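Local structure of Alpha/beta hydrolase fold protein (Nakamurella multipartita, 4Y7D) at residues 176-181 with 277-282. The protein is probably a hydrolase of the alpha/beta hydrolase fold, its precise substrate and reaction not being established. Sequence-based numbering, arbitrary orientation.
With NA (sodium ion), chain D.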
ATOM      1  N   ALA A 176       6.162  -1.959 -16.832  1.00 27.19           N
ATOM      2  CA  ALA A 176       6.518  -3.312 -17.297  1.00 29.13           C
ATOM      3  C   ALA A 176       6.758  -4.307 -16.158  1.00 28.62           C
ATOM      4  O   ALA A 176       6.302  -5.435 -16.246  1.00 29.06           O
ATOM      5  CB  ALA A 176       7.717  -3.289 -18.252  1.00 30.65           C
ATOM      6  N   ALA A 177       7.439  -3.894 -15.095  1.00 27.30           N
ATOM      7  CA  ALA A 177       7.718  -4.780 -14.000  1.00 28.00           C
ATOM      8  C   ALA A 177       6.463  -5.170 -13.239  1.00 27.20           C
ATOM      9  O   ALA A 177       6.439  -6.219 -12.608  1.00 28.94           O
ATOM     10  CB  ALA A 177       8.693  -4.126 -13.020  1.00 28.10           C
ATOM     11  N   GLU A 178       5.461  -4.298 -13.212  1.00 25.36           N
ATOM     12  CA  GLU A 178       4.331  -4.487 -12.298  1.00 25.16           C
ATOM     13  C   GLU A 178       3.093  -5.068 -12.941  1.00 24.29           C
ATOM     14  O   GLU A 178       2.025  -5.153 -12.292  1.00 23.66           O
ATOM     15  CB  GLU A 178       4.023  -3.165 -11.589  1.00 24.85           C
ATOM     16  CG  GLU A 178       5.165  -2.739 -10.679  1.00 25.57           C
ATOM     17  CD  GLU A 178       5.408  -3.765  -9.595  1.00 28.34           C
ATOM     18  OE1 GLU A 178       4.474  -4.062  -8.831  1.00 27.82           O
ATOM     19  OE2 GLU A 178       6.562  -4.240  -9.473  1.00 32.87           O
ATOM     20  N   GLY A 179       3.240  -5.477 -14.205  1.00 25.43           N
ATOM     21  CA  GLY A 179       2.133  -6.062 -14.954  1.00 25.81           C
ATOM     22  C   GLY A 179       2.594  -7.106 -15.948  1.00 28.22           C
ATOM     23  O   GLY A 179       3.827  -7.295 -16.176  1.00 27.77           O
ATOM     24  N   HIS A 180       1.596  -7.772 -16.526  1.00 26.96           N
ATOM     25  CA  HIS A 180       1.793  -8.760 -17.593  1.00 30.09           C
ATOM     26  C   HIS A 180       1.438  -8.185 -18.954  1.00 31.24           C
ATOM     27  O   HIS A 180       1.171  -8.947 -19.889  1.00 32.41           O
ATOM     28  CB  HIS A 180       0.884  -9.962 -17.327  1.00 30.12           C
ATOM     29  CG  HIS A 180       1.273 -10.772 -16.132  1.00 31.29           C
ATOM     30  ND1 HIS A 180       2.499 -11.398 -16.023  1.00 33.63           N
ATOM     31  CD2 HIS A 180       0.577 -11.114 -15.025  1.00 31.81           C
ATOM     32  CE1 HIS A 180       2.551 -12.061 -14.879  1.00 33.39           C
ATOM     33  NE2 HIS A 180       1.395 -11.918 -14.262  1.00 33.84           N
ATOM     34  N   LEU A 181       1.477  -6.864 -19.102  1.00 30.69           N
ATOM     35  CA  LEU A 181       1.104  -6.214 -20.348  1.00 31.02           C
ATOM     36  C   LEU A 181       2.092  -6.452 -21.486  1.00 32.17           C
ATOM     37  O   LEU A 181       3.295  -6.626 -21.265  1.00 31.91           O
ATOM     38  CB  LEU A 181       0.953  -4.702 -20.138  1.00 30.15           C
ATOM     39  CG  LEU A 181      -0.083  -4.184 -19.127  1.00 29.44           C
ATOM     40  CD1 LEU A 181      -0.029  -2.688 -19.059  1.00 29.60           C
ATOM     41  CD2 LEU A 181      -1.500  -4.603 -19.499  1.00 28.95           C
ATOM     42  N   THR A 277      -2.041  -2.809 -14.050  1.00 20.61           N
ATOM     43  CA  THR A 277      -0.842  -3.295 -13.347  1.00 20.81           C
ATOM     44  C   THR A 277      -1.057  -3.214 -11.829  1.00 20.17           C
ATOM     45  O   THR A 277      -2.127  -2.869 -11.359  1.00 19.10           O
ATOM     46  CB  THR A 277       0.386  -2.407 -13.695  1.00 21.50           C
ATOM     47  OG1 THR A 277       0.201  -1.085 -13.156  1.00 21.72           O
ATOM     48  CG2 THR A 277       0.600  -2.333 -15.139  1.00 23.66           C
ATOM     49  N   HIS A 278      -0.027  -3.523 -11.061  1.00 20.04           N
ATOM     50  CA  HIS A 278      -0.083  -3.357  -9.610  1.00 19.34           C
ATOM     51  C   HIS A 278      -0.397  -1.911  -9.165  1.00 18.84           C
ATOM     52  O   HIS A 278      -0.940  -1.706  -8.076  1.00 18.27           O
ATOM     53  CB  HIS A 278       1.227  -3.844  -8.981  1.00 19.52           C
ATOM     54  CG  HIS A 278       1.132  -4.120  -7.521  1.00 19.32           C
ATOM     55  ND1 HIS A 278       0.107  -4.877  -6.962  1.00 18.56           N
ATOM     56  CD2 HIS A 278       1.984  -3.835  -6.514  1.00 20.37           C
ATOM     57  CE1 HIS A 278       0.337  -5.027  -5.672  1.00 19.21           C
ATOM     58  NE2 HIS A 278       1.468  -4.399  -5.376  1.00 21.05           N
ATOM     59  N   LEU A 279      -0.107  -0.915 -10.006  1.00 19.50           N
ATOM     60  CA  LEU A 279      -0.340   0.500  -9.694  1.00 19.54           C
ATOM     61  C   LEU A 279      -1.686   1.008 -10.233  1.00 19.40           C
ATOM     62  O   LEU A 279      -2.000   2.205 -10.133  1.00 19.34           O
ATOM     63  CB  LEU A 279       0.764   1.381 -10.321  1.00 21.35           C
ATOM     64  CG  LEU A 279       2.134   1.374  -9.616  1.00 23.57           C
ATOM     65  CD1 LEU A 279       2.849   0.062  -9.700  1.00 24.45           C
ATOM     66  CD2 LEU A 279       3.017   2.485 -10.189  1.00 24.65           C
ATOM     67  N   ALA A 280      -2.491   0.123 -10.791  1.00 19.72           N
ATOM     68  CA  ALA A 280      -3.738   0.542 -11.455  1.00 19.24           C
ATOM     69  C   ALA A 280      -4.657   1.527 -10.722  1.00 18.91           C
ATOM     70  O   ALA A 280      -5.226   2.415 -11.344  1.00 19.89           O
ATOM     71  CB  ALA A 280      -4.535  -0.695 -11.846  1.00 19.73           C
ATOM     72  N   PHE A 281      -4.839   1.360  -9.426  1.00 18.76           N
ATOM     73  CA  PHE A 281      -5.804   2.186  -8.679  1.00 19.25           C
ATOM     74  C   PHE A 281      -5.401   3.675  -8.798  1.00 19.35           C
ATOM     75  O   PHE A 281      -6.266   4.519  -8.719  1.00 20.17           O
ATOM     76  CB  PHE A 281      -5.842   1.706  -7.230  1.00 18.87           C
ATOM     77  CG  PHE A 281      -6.697   2.511  -6.293  1.00 18.93           C
ATOM     78  CD1 PHE A 281      -8.062   2.484  -6.358  1.00 19.11           C
ATOM     79  CD2 PHE A 281      -6.110   3.274  -5.277  1.00 19.18           C
ATOM     80  CE1 PHE A 281      -8.822   3.160  -5.426  1.00 18.47           C
ATOM     81  CE2 PHE A 281      -6.885   3.996  -4.375  1.00 18.31           C
ATOM     82  CZ  PHE A 281      -8.241   3.919  -4.445  1.00 18.77           C
ATOM     83  N   TRP A 282      -4.103   3.960  -8.971  1.00 19.04           N
ATOM     84  CA  TRP A 282      -3.615   5.304  -9.158  1.00 20.25           C
ATOM     85  C   TRP A 282      -3.323   5.696 -10.584  1.00 20.74           C
ATOM     86  O   TRP A 282      -3.443   6.889 -10.903  1.00 22.86           O
ATOM     87  CB  TRP A 282      -2.370   5.595  -8.304  1.00 20.03           C
ATOM     88  CG  TRP A 282      -2.666   5.556  -6.815  1.00 19.34           C
ATOM     89  CD1 TRP A 282      -3.035   6.618  -6.005  1.00 19.44           C
ATOM     90  CD2 TRP A 282      -2.624   4.406  -5.960  1.00 18.57           C
ATOM     91  NE1 TRP A 282      -3.199   6.197  -4.715  1.00 19.72           N
ATOM     92  CE2 TRP A 282      -2.952   4.847  -4.648  1.00 18.63           C
ATOM     93  CE3 TRP A 282      -2.311   3.051  -6.163  1.00 18.69           C
ATOM     94  CZ2 TRP A 282      -3.043   3.986  -3.587  1.00 18.08           C
ATOM     95  CZ3 TRP A 282      -2.381   2.189  -5.084  1.00 19.07           C
ATOM     96  CH2 TRP A 282      -2.737   2.673  -3.803  1.00 18.42           C
TER
HETATM   97 NA    NA D 502       5.817  -7.415 -17.366  1.00 33.83          NA
HETATM   98  O   HOH W   1       6.206  -8.530 -14.927  1.00 45.65           O
HETATM   99  O   HOH W   2       4.961  -5.927 -19.268  1.00 36.08           O
HETATM  100  O   HOH W   3       5.487  -9.494 -18.600  1.00 39.14           O
HETATM  101  O   HOH W   4       7.984  -7.176 -18.440  1.00 43.76           O
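Glu178, on the segment 176-181 at helix 167-177, meets His278 on the turn that follows strand 269-273 of the alpha/beta hydrolase fold. The backbones are joined by His278 N donating to Glu178 O at 2.9 Å; the N-H...O angle of 159° makes the bond fairly straight, with the donor standing out of the carbonyl plane. Beside this bond the Glu178 side chain bends at chi2 (-61°), which turns CD back, and OE1 comes 3.3 Å from His278 CB and close to CD2. The carboxylate and imidazole planes lie 53° apart, so they do not stack. Leu279 CD1 packs against the aliphatic part of the glutamate, 3.8 Å from Glu178 CG. On the Thr277 side, the methyl CG2 faces Gly179 CA and touches Leu181 CD1, each at 4.0 Å.

Further out, His278 lies within the type I turn Thr277-Ala280, where Leu279 N donates to Thr277 OG1 in a capping bond ahead of helix 280-283. The His278 ring bonds through NE2 to Ser107 OG and through ND1 to Asp250 OD2, a Ser-His-Asp arrangement consistent with the catalytic triad of this fold. Glu178 OE1 also lies close to Asp252 OD2, and this neighbouring like charge could raise the carboxylate's pKa. The segment 176-181 also binds a sodium ion, which is held by four waters and two backbone carbonyls, Ala176 O and Gly179 O each binding it at 2.3 Å.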